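Local structure of guanine nucleotide exchange factor SRM1 (Saccharomyces cerevisiae, 3OF7) at residues V313-I318 / S325-Q330. The protein promotes the exchange of GDP for GTP on the GTPases Gsp1 and Gsp2, binds chromatin, and controls RNA metabolism and nuclear export. Numbering follows the deposited sequence.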
loop_
_atom_site.group_PDB
_atom_site.type_symbol
_atom_site.label_atom_id
_atom_site.label_comp_id
_atom_site.label_asym_id
_atom_site.label_seq_id
_atom_site.Cartn_x
_atom_site.Cartn_y
_atom_site.Cartn_z
ATOM N N VAL A 313 15.311 -14.315 -10.429
ATOM C CA VAL A 313 14.199 -13.799 -9.608
ATOM C C VAL A 313 12.873 -13.545 -10.341
ATOM O O VAL A 313 12.782 -12.719 -11.255
ATOM C CB VAL A 313 14.645 -12.589 -8.690
ATOM C CG1 VAL A 313 15.779 -11.804 -9.307
ATOM C CG2 VAL A 313 13.481 -11.665 -8.336
ATOM N N VAL A 314 11.852 -14.282 -9.914
ATOM C CA VAL A 314 10.480 -14.086 -10.371
ATOM C C VAL A 314 9.770 -13.193 -9.346
ATOM O O VAL A 314 9.772 -13.491 -8.153
ATOM C CB VAL A 314 9.739 -15.446 -10.524
ATOM C CG1 VAL A 314 8.300 -15.253 -10.989
ATOM C CG2 VAL A 314 10.488 -16.357 -11.502
ATOM N N ILE A 315 9.174 -12.103 -9.824
ATOM C CA ILE A 315 8.513 -11.115 -8.960
ATOM C C ILE A 315 7.163 -11.618 -8.455
ATOM O O ILE A 315 6.309 -12.042 -9.240
ATOM C CB ILE A 315 8.302 -9.748 -9.687
ATOM C CG1 ILE A 315 9.595 -9.233 -10.349
ATOM C CG2 ILE A 315 7.660 -8.705 -8.748
ATOM C CD1 ILE A 315 10.817 -9.100 -9.443
ATOM N N ARG A 316 6.979 -11.572 -7.140
ATOM C CA ARG A 316 5.705 -11.924 -6.533
ATOM C C ARG A 316 4.872 -10.667 -6.277
ATOM O O ARG A 316 3.712 -10.580 -6.690
ATOM C CB ARG A 316 5.947 -12.695 -5.238
ATOM C CG ARG A 316 4.705 -13.098 -4.456
ATOM C CD ARG A 316 5.149 -14.103 -3.410
ATOM N NE ARG A 316 4.204 -14.333 -2.322
ATOM C CZ ARG A 316 3.180 -15.180 -2.377
ATOM N NH1 ARG A 316 2.928 -15.861 -3.492
ATOM N NH2 ARG A 316 2.397 -15.335 -1.318
ATOM N N SER A 317 5.471 -9.682 -5.612
ATOM C CA SER A 317 4.766 -8.447 -5.291
ATOM C C SER A 317 5.750 -7.340 -4.955
ATOM O O SER A 317 6.936 -7.585 -4.728
ATOM C CB SER A 317 3.802 -8.661 -4.117
ATOM O OG SER A 317 4.509 -9.054 -2.957
ATOM N N ILE A 318 5.236 -6.120 -4.929
ATOM C CA ILE A 318 6.044 -4.953 -4.637
ATOM C C ILE A 318 5.271 -4.069 -3.661
ATOM O O ILE A 318 4.058 -3.955 -3.758
ATOM C CB ILE A 318 6.342 -4.153 -5.931
ATOM C CG1 ILE A 318 7.114 -5.010 -6.944
ATOM C CG2 ILE A 318 7.119 -2.870 -5.613
ATOM C CD1 ILE A 318 7.025 -4.473 -8.352
ATOM N N SER A 325 11.500 1.382 -1.932
ATOM C CA SER A 325 10.733 0.348 -2.603
ATOM C C SER A 325 11.158 -1.025 -2.127
ATOM O O SER A 325 12.317 -1.226 -1.788
ATOM C CB SER A 325 10.944 0.441 -4.107
ATOM O OG SER A 325 10.576 1.730 -4.553
ATOM N N LEU A 326 10.216 -1.963 -2.133
ATOM C CA LEU A 326 10.476 -3.325 -1.678
ATOM C C LEU A 326 9.959 -4.324 -2.697
ATOM O O LEU A 326 8.775 -4.339 -3.012
ATOM C CB LEU A 326 9.819 -3.579 -0.317
ATOM C CG LEU A 326 10.151 -2.592 0.806
ATOM C CD1 LEU A 326 9.291 -2.895 2.017
ATOM C CD2 LEU A 326 11.640 -2.628 1.177
ATOM N N ILE A 327 10.862 -5.149 -3.210
ATOM C CA ILE A 327 10.516 -6.096 -4.262
ATOM C C ILE A 327 10.631 -7.514 -3.731
ATOM O O ILE A 327 11.716 -7.960 -3.366
ATOM C CB ILE A 327 11.411 -5.904 -5.504
ATOM C CG1 ILE A 327 11.224 -4.488 -6.072
ATOM C CG2 ILE A 327 11.078 -6.964 -6.571
ATOM C CD1 ILE A 327 12.409 -3.984 -6.904
ATOM N N LEU A 328 9.506 -8.220 -3.699
ATOM C CA LEU A 328 9.484 -9.570 -3.156
ATOM C C LEU A 328 9.457 -10.630 -4.260
ATOM O O LEU A 328 8.607 -10.583 -5.147
ATOM C CB LEU A 328 8.282 -9.742 -2.230
ATOM C CG LEU A 328 8.113 -11.091 -1.531
ATOM C CD1 LEU A 328 9.291 -11.364 -0.601
ATOM C CD2 LEU A 328 6.795 -11.096 -0.752
ATOM N N SER A 329 10.389 -11.581 -4.189
ATOM C CA SER A 329 10.442 -12.664 -5.173
ATOM C C SER A 329 9.490 -13.788 -4.780
ATOM O O SER A 329 9.087 -13.890 -3.625
ATOM C CB SER A 329 11.857 -13.220 -5.301
ATOM O OG SER A 329 12.206 -13.980 -4.161
ATOM N N GLN A 330 9.155 -14.642 -5.744
ATOM C CA GLN A 330 8.364 -15.848 -5.479
ATOM C C GLN A 330 9.002 -16.796 -4.459
ATOM O O GLN A 330 8.288 -17.479 -3.727
ATOM C CB GLN A 330 8.057 -16.607 -6.780
ATOM C CG GLN A 330 6.917 -16.018 -7.605
ATOM C CD GLN A 330 5.570 -16.028 -6.889
ATOM O OE1 GLN A 330 5.413 -16.622 -5.820
ATOM N NE2 GLN A 330 4.590 -15.362 -7.481
#
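Arg-316 and Gln-330 meet at the open end of a hairpin: Arg-316 sends CG anti to its backbone N (chi1 178°) and stays extended as far as NE, and chi2 of Gln-330 (-62°) turns CD towards CB and CG of the arginine. The two side chains cross at about a right angle, and the amide carbon CD of Gln-330 sits 3.7 Å from CB of Arg-316. Their polar ends are joined by no more than a weak hydrogen bond, NH1 of Arg-316 to OE1 of Gln-330 at 3.5 Å; the firmer partner of the guanidinium is the carbonyl of Lys-380, accepting from NE, which ties the hairpin to strand 379-384. The backbone here shows how a bulge absorbs an extra residue. Arg-316 and Ser-317 both face Leu-328, whose carbonyl O accepts hydrogen bonds from Arg-316 N at 2.8 Å, in the carbonyl plane, and from Ser-317 N at 3.3 Å, tilted from it, while Leu-328 N returns a bond to Ser-317 O. On the open-end side of the bulge, Gln-330 N donates to Val-314 O at 2.7 Å. On the face carrying Ile-318 and Ile-327, CD1 of Ile-315 comes over to CG2 of Ile-327 at 3.6 Å, and Ile-315 and Ile-318 continue onto Leu-272 and Phe-270 of strand 268-273. On the other, Ser-317 OG lies against CD2 of Leu-328, a side chain that also packs on Phe-379. The segments belong to the hairpin of strands 315-320 and 324-329, interrupted by a classic beta bulge, the first two strands of one four-stranded blade in the seven-bladed RCC1 beta-propeller.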